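Local coordinates for protein molybdopterin synthase sulfur carrier subunit (Homo sapiens, PDB 5MPO) that carries sulfur for molybdopterin biosynthesis, donating it as a C-terminal thiocarboxylate within the molybdopterin synthase complex to build the dithiolene of molybdopterin, at residues Val27-Lys32 / Thr61-Leu66; Glu58-Thr61 / Leu66-Val69. All coordinates share one frame; numbering follows the deposited sequence.

Interaction 1 (Val27-Lys32 / Thr61-Leu66); sequences VLYFAK and TRHPGL
Strand 24-29 has Tyr29 at its C-terminal end, facing the turn that leaves helix 52-62, and the segments meet through side chains, His63 and Leu66 extending toward the tyrosine. A backbone hydrogen bond from Leu66 N to His63 O (3.2 Å) closes the turn, consistent with both side chains facing the strand. The Tyr29 CB points toward the turn, and with CG beside the backbone N and opposite the carbonyl carbon (chi1 -63°) the phenol extends until its hydroxyl reaches the imidazole: OH lies 3.5 Å from His63 CD2. The two rings are obliquely set, their planes at 73° and their centroids 5.5 Å apart. The polar link runs through a third residue, since Tyr29 OH and His63 NE2 both hydrogen-bond to OE2 of Glu42 on the adjoining strand 41-45; a negative charge there would probably favour a protonated imidazole. One atom back from CZ, Leu66 contributes a methyl, CD1, at 3.9 Å from Tyr29 CE1, and the two side chains cross at about a right angle. A leucine replacing Tyr29 would probably leave Glu42 OE2 with one hydrogen bond fewer and the imidazole without the neighbouring phenol. Ile59 of the helix and Val99 of strand 96-100 also touch Tyr29. This packing of a helix and its following turn over one face of a mixed sheet belongs to the beta-grasp, ubiquitin-like fold of the MoaD/ThiS sulfur carriers.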
loop_
_atom_site.group_PDB
_atom_site.type_symbol
_atom_site.label_atom_id
_atom_site.label_comp_id
_atom_site.label_asym_id
_atom_site.label_seq_id
_atom_site.Cartn_x
_atom_site.Cartn_y
_atom_site.Cartn_z
ATOM N N VAL B 27 -20.114 -31.399 11.065
ATOM C CA VAL B 27 -19.051 -31.383 10.075
ATOM C C VAL B 27 -19.421 -30.319 9.083
ATOM O O VAL B 27 -20.587 -30.268 8.629
ATOM C CB VAL B 27 -18.811 -32.743 9.418
ATOM C CG1 VAL B 27 -17.659 -32.677 8.406
ATOM C CG2 VAL B 27 -18.449 -33.768 10.498
ATOM N N LEU B 28 -18.479 -29.408 8.819
ATOM C CA LEU B 28 -18.737 -28.349 7.831
ATOM C C LEU B 28 -17.877 -28.597 6.583
ATOM O O LEU B 28 -16.688 -28.963 6.689
ATOM C CB LEU B 28 -18.439 -27.009 8.469
ATOM C CG LEU B 28 -19.275 -26.661 9.715
ATOM C CD1 LEU B 28 -18.948 -25.277 10.264
ATOM C CD2 LEU B 28 -20.729 -26.617 9.348
ATOM N N TYR B 29 -18.491 -28.481 5.420
ATOM C CA TYR B 29 -17.783 -28.800 4.145
ATOM C C TYR B 29 -17.719 -27.497 3.371
ATOM O O TYR B 29 -18.755 -26.867 3.113
ATOM C CB TYR B 29 -18.453 -29.905 3.300
ATOM C CG TYR B 29 -18.512 -31.277 3.971
ATOM C CD1 TYR B 29 -17.370 -32.019 4.158
ATOM C CD2 TYR B 29 -19.726 -31.801 4.469
ATOM C CE1 TYR B 29 -17.410 -33.254 4.799
ATOM C CE2 TYR B 29 -19.777 -33.021 5.109
ATOM C CZ TYR B 29 -18.616 -33.736 5.279
ATOM O OH TYR B 29 -18.618 -34.943 5.922
ATOM N N PHE B 30 -16.498 -27.062 3.068
ATOM C CA PHE B 30 -16.302 -25.793 2.360
ATOM C C PHE B 30 -15.785 -26.005 0.947
ATOM O O PHE B 30 -14.994 -26.925 0.705
ATOM C CB PHE B 30 -15.349 -24.906 3.200
ATOM C CG PHE B 30 -16.034 -24.334 4.388
ATOM C CD1 PHE B 30 -16.983 -23.357 4.208
ATOM C CD2 PHE B 30 -15.852 -24.893 5.657
ATOM C CE1 PHE B 30 -17.710 -22.872 5.262
ATOM C CE2 PHE B 30 -16.567 -24.405 6.724
ATOM C CZ PHE B 30 -17.507 -23.396 6.527
ATOM N N ALA B 31 -16.219 -25.137 0.043
ATOM C CA ALA B 31 -15.638 -25.020 -1.317
ATOM C C ALA B 31 -15.828 -26.317 -2.140
ATOM O O ALA B 31 -16.963 -26.782 -2.219
ATOM C CB ALA B 31 -14.189 -24.589 -1.223
ATOM N N LYS B 32 -14.770 -26.897 -2.723
ATOM C CA LYS B 32 -14.867 -28.166 -3.473
ATOM C C LYS B 32 -15.590 -29.255 -2.653
ATOM O O LYS B 32 -16.523 -29.890 -3.169
ATOM C CB LYS B 32 -13.475 -28.693 -3.894
ATOM N N THR B 61 -15.180 -42.413 4.668
ATOM C CA THR B 61 -16.174 -43.513 4.648
ATOM C C THR B 61 -17.549 -43.021 4.208
ATOM O O THR B 61 -18.252 -43.685 3.451
ATOM C CB THR B 61 -16.344 -44.129 6.054
ATOM O OG1 THR B 61 -15.218 -44.963 6.387
ATOM C CG2 THR B 61 -17.681 -44.918 6.203
ATOM N N ARG B 62 -17.926 -41.854 4.708
ATOM C CA ARG B 62 -19.296 -41.389 4.613
ATOM C C ARG B 62 -19.598 -40.692 3.308
ATOM O O ARG B 62 -20.762 -40.545 2.961
ATOM C CB ARG B 62 -19.599 -40.472 5.804
ATOM C CG ARG B 62 -21.083 -40.340 6.169
ATOM C CD ARG B 62 -21.304 -39.824 7.593
ATOM N NE ARG B 62 -20.507 -40.582 8.584
ATOM C CZ ARG B 62 -20.914 -40.925 9.810
ATOM N NH1 ARG B 62 -22.116 -40.567 10.289
ATOM N NH2 ARG B 62 -20.092 -41.621 10.585
ATOM N N HIS B 63 -18.561 -40.212 2.622
ATOM C CA HIS B 63 -18.700 -39.606 1.286
ATOM C C HIS B 63 -17.418 -40.014 0.590
ATOM O O HIS B 63 -16.375 -39.340 0.770
ATOM C CB HIS B 63 -18.798 -38.079 1.343
ATOM C CG HIS B 63 -19.864 -37.574 2.247
ATOM N ND1 HIS B 63 -21.149 -37.321 1.813
ATOM C CD2 HIS B 63 -19.842 -37.279 3.570
ATOM C CE1 HIS B 63 -21.883 -36.916 2.835
ATOM N NE2 HIS B 63 -21.109 -36.886 3.912
ATOM N N PRO B 64 -17.449 -41.161 -0.129
ATOM C CA PRO B 64 -16.160 -41.677 -0.647
ATOM C C PRO B 64 -15.483 -40.790 -1.720
ATOM O O PRO B 64 -14.258 -40.850 -1.828
ATOM C CB PRO B 64 -16.512 -43.097 -1.154
ATOM C CG PRO B 64 -17.781 -43.453 -0.451
ATOM C CD PRO B 64 -18.532 -42.155 -0.304
ATOM N N GLY B 65 -16.248 -39.950 -2.437
ATOM C CA GLY B 65 -15.683 -38.913 -3.316
ATOM C C GLY B 65 -14.533 -38.109 -2.670
ATOM O O GLY B 65 -13.499 -37.841 -3.300
ATOM N N LEU B 66 -14.691 -37.756 -1.395
ATOM C CA LEU B 66 -13.615 -37.093 -0.640
ATOM C C LEU B 66 -12.263 -37.812 -0.629
ATOM O O LEU B 66 -11.262 -37.204 -0.228
ATOM C CB LEU B 66 -14.018 -36.862 0.825
ATOM C CG LEU B 66 -15.255 -36.006 1.102
ATOM C CD1 LEU B 66 -15.364 -35.821 2.602
ATOM C CD2 LEU B 66 -15.239 -34.660 0.375
#

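Interaction 2 (Glu58-Thr61 / Leu66-Val69); sequences EIET and LADV
The last turn of helix 52-62 and the short 3-10 segment beyond it come close after the chain has doubled back, with Glu60 CA and Leu66 CA 5.7 Å apart as the nearest pair of alpha carbons. Within 66-69 the turn is closed by a backbone hydrogen bond from Val69 N to Leu66 O, 3.3 Å long. On the buried side, Ile59 presents its branch methyl CG2 to Leu66 CD1 at 3.7 Å, the two side chains passing at a slant. That methyl stands opposite the backbone N across the CA-CB bond, while CG1 lies beside N (chi1 -62°) and carries CD1 off from the leucine toward Val27 of strand 24-29. Ile36 and Thr37 of helix 32-37 also touch Leu66. Toward the solvent the chemistry changes. Glu60 has CG opposite its backbone N (chi1 -165°) and an extended chain beyond, which carries the side chain across to Ala67. Its aliphatic part runs past the Ala67 backbone, CG being 4.1 Å from Ala67 N. The carboxylate atom OE2 comes up on the alpha-hydrogen side of Ala67, 3.0 Å from its CA, a close C-H to oxygen approach rather than a hydrogen bond of the contact. Ala67, with its small methyl, forms the exposed border of this junction. In the beta-grasp fold of this carrier, the helix that packs on the sheet ends here, residues 62-65 reverse the chain, and the 3-10 segment leading on to strand 74-77 folds back against that helix.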
loop_
_atom_site.group_PDB
_atom_site.type_symbol
_atom_site.label_atom_id
_atom_site.label_comp_id
_atom_site.label_asym_id
_atom_site.label_seq_id
_atom_site.Cartn_x
_atom_site.Cartn_y
_atom_site.Cartn_z
ATOM N N GLU B 58 -13.600 -41.774 9.170
ATOM C CA GLU B 58 -15.089 -41.703 9.334
ATOM C C GLU B 58 -15.735 -40.796 8.284
ATOM O O GLU B 58 -16.775 -41.110 7.713
ATOM C CB GLU B 58 -15.524 -41.195 10.722
ATOM C CG GLU B 58 -15.150 -42.052 11.928
ATOM C CD GLU B 58 -16.020 -43.291 12.092
ATOM O OE1 GLU B 58 -17.139 -43.305 11.545
ATOM O OE2 GLU B 58 -15.594 -44.257 12.769
ATOM N N ILE B 59 -15.131 -39.648 8.033
ATOM C CA ILE B 59 -15.753 -38.708 7.107
ATOM C C ILE B 59 -15.645 -39.216 5.687
ATOM O O ILE B 59 -16.635 -39.140 4.947
ATOM C CB ILE B 59 -15.196 -37.271 7.241
ATOM C CG1 ILE B 59 -15.491 -36.743 8.649
ATOM C CG2 ILE B 59 -15.869 -36.357 6.220
ATOM C CD1 ILE B 59 -14.800 -35.445 8.993
ATOM N N GLU B 60 -14.452 -39.709 5.331
ATOM C CA GLU B 60 -14.159 -40.312 4.003
ATOM C C GLU B 60 -15.111 -41.466 3.715
ATOM O O GLU B 60 -15.809 -41.458 2.685
ATOM C CB GLU B 60 -12.708 -40.808 3.951
ATOM C CG GLU B 60 -12.151 -41.116 2.556
ATOM C CD GLU B 60 -10.614 -41.132 2.554
ATOM O OE1 GLU B 60 -9.974 -41.643 3.522
ATOM O OE2 GLU B 60 -10.012 -40.592 1.606
ATOM N N THR B 61 -15.180 -42.413 4.668
ATOM C CA THR B 61 -16.174 -43.513 4.648
ATOM C C THR B 61 -17.549 -43.021 4.208
ATOM O O THR B 61 -18.252 -43.685 3.451
ATOM C CB THR B 61 -16.344 -44.129 6.054
ATOM O OG1 THR B 61 -15.218 -44.963 6.387
ATOM C CG2 THR B 61 -17.681 -44.918 6.203
ATOM N N LEU B 66 -14.691 -37.756 -1.395
ATOM C CA LEU B 66 -13.615 -37.093 -0.640
ATOM C C LEU B 66 -12.263 -37.812 -0.629
ATOM O O LEU B 66 -11.262 -37.204 -0.228
ATOM C CB LEU B 66 -14.018 -36.862 0.825
ATOM C CG LEU B 66 -15.255 -36.006 1.102
ATOM C CD1 LEU B 66 -15.364 -35.821 2.602
ATOM C CD2 LEU B 66 -15.239 -34.660 0.375
ATOM N N ALA B 67 -12.215 -39.087 -1.025
ATOM C CA ALA B 67 -10.929 -39.815 -1.114
ATOM C C ALA B 67 -9.881 -39.139 -2.013
ATOM O O ALA B 67 -8.691 -39.051 -1.634
ATOM C CB ALA B 67 -11.155 -41.265 -1.530
ATOM N N ASP B 68 -10.384 -38.596 -3.111
ATOM C CA ASP B 68 -9.633 -37.873 -4.118
ATOM C C ASP B 68 -8.799 -36.717 -3.583
ATOM O O ASP B 68 -7.702 -36.468 -4.057
ATOM C CB ASP B 68 -10.614 -37.283 -5.127
ATOM C CG ASP B 68 -11.457 -38.331 -5.830
ATOM O OD1 ASP B 68 -11.079 -39.515 -5.845
ATOM O OD2 ASP B 68 -12.501 -37.954 -6.390
ATOM N N VAL B 69 -9.335 -35.992 -2.613
ATOM C CA VAL B 69 -8.645 -34.847 -2.043
ATOM C C VAL B 69 -8.078 -35.107 -0.658
ATOM O O VAL B 69 -7.772 -34.190 0.060
ATOM C CB VAL B 69 -9.607 -33.662 -1.936
#

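Both contacts use the end of helix 52-62 and what follows it, and they share Leu66, whose CD1 serves Tyr29 in interaction 1 and Ile59 in interaction 2. Interaction 1 is buried and spans the fold, joining a sheet strand to a turn 29 residues further on; aromatic and apolar groups carry it, with a glutamate from the adjoining strand tying its polar ends together. Interaction 2 is local, five residues apart at the closest ends, and only partly buried: apolar on its inner side, a carboxylate against an alanine on its outer one. Tyr29 and Ile59 also touch, and Val27 packs on Ile59, so the inner sides of the two contacts adjoin between sheet and helix.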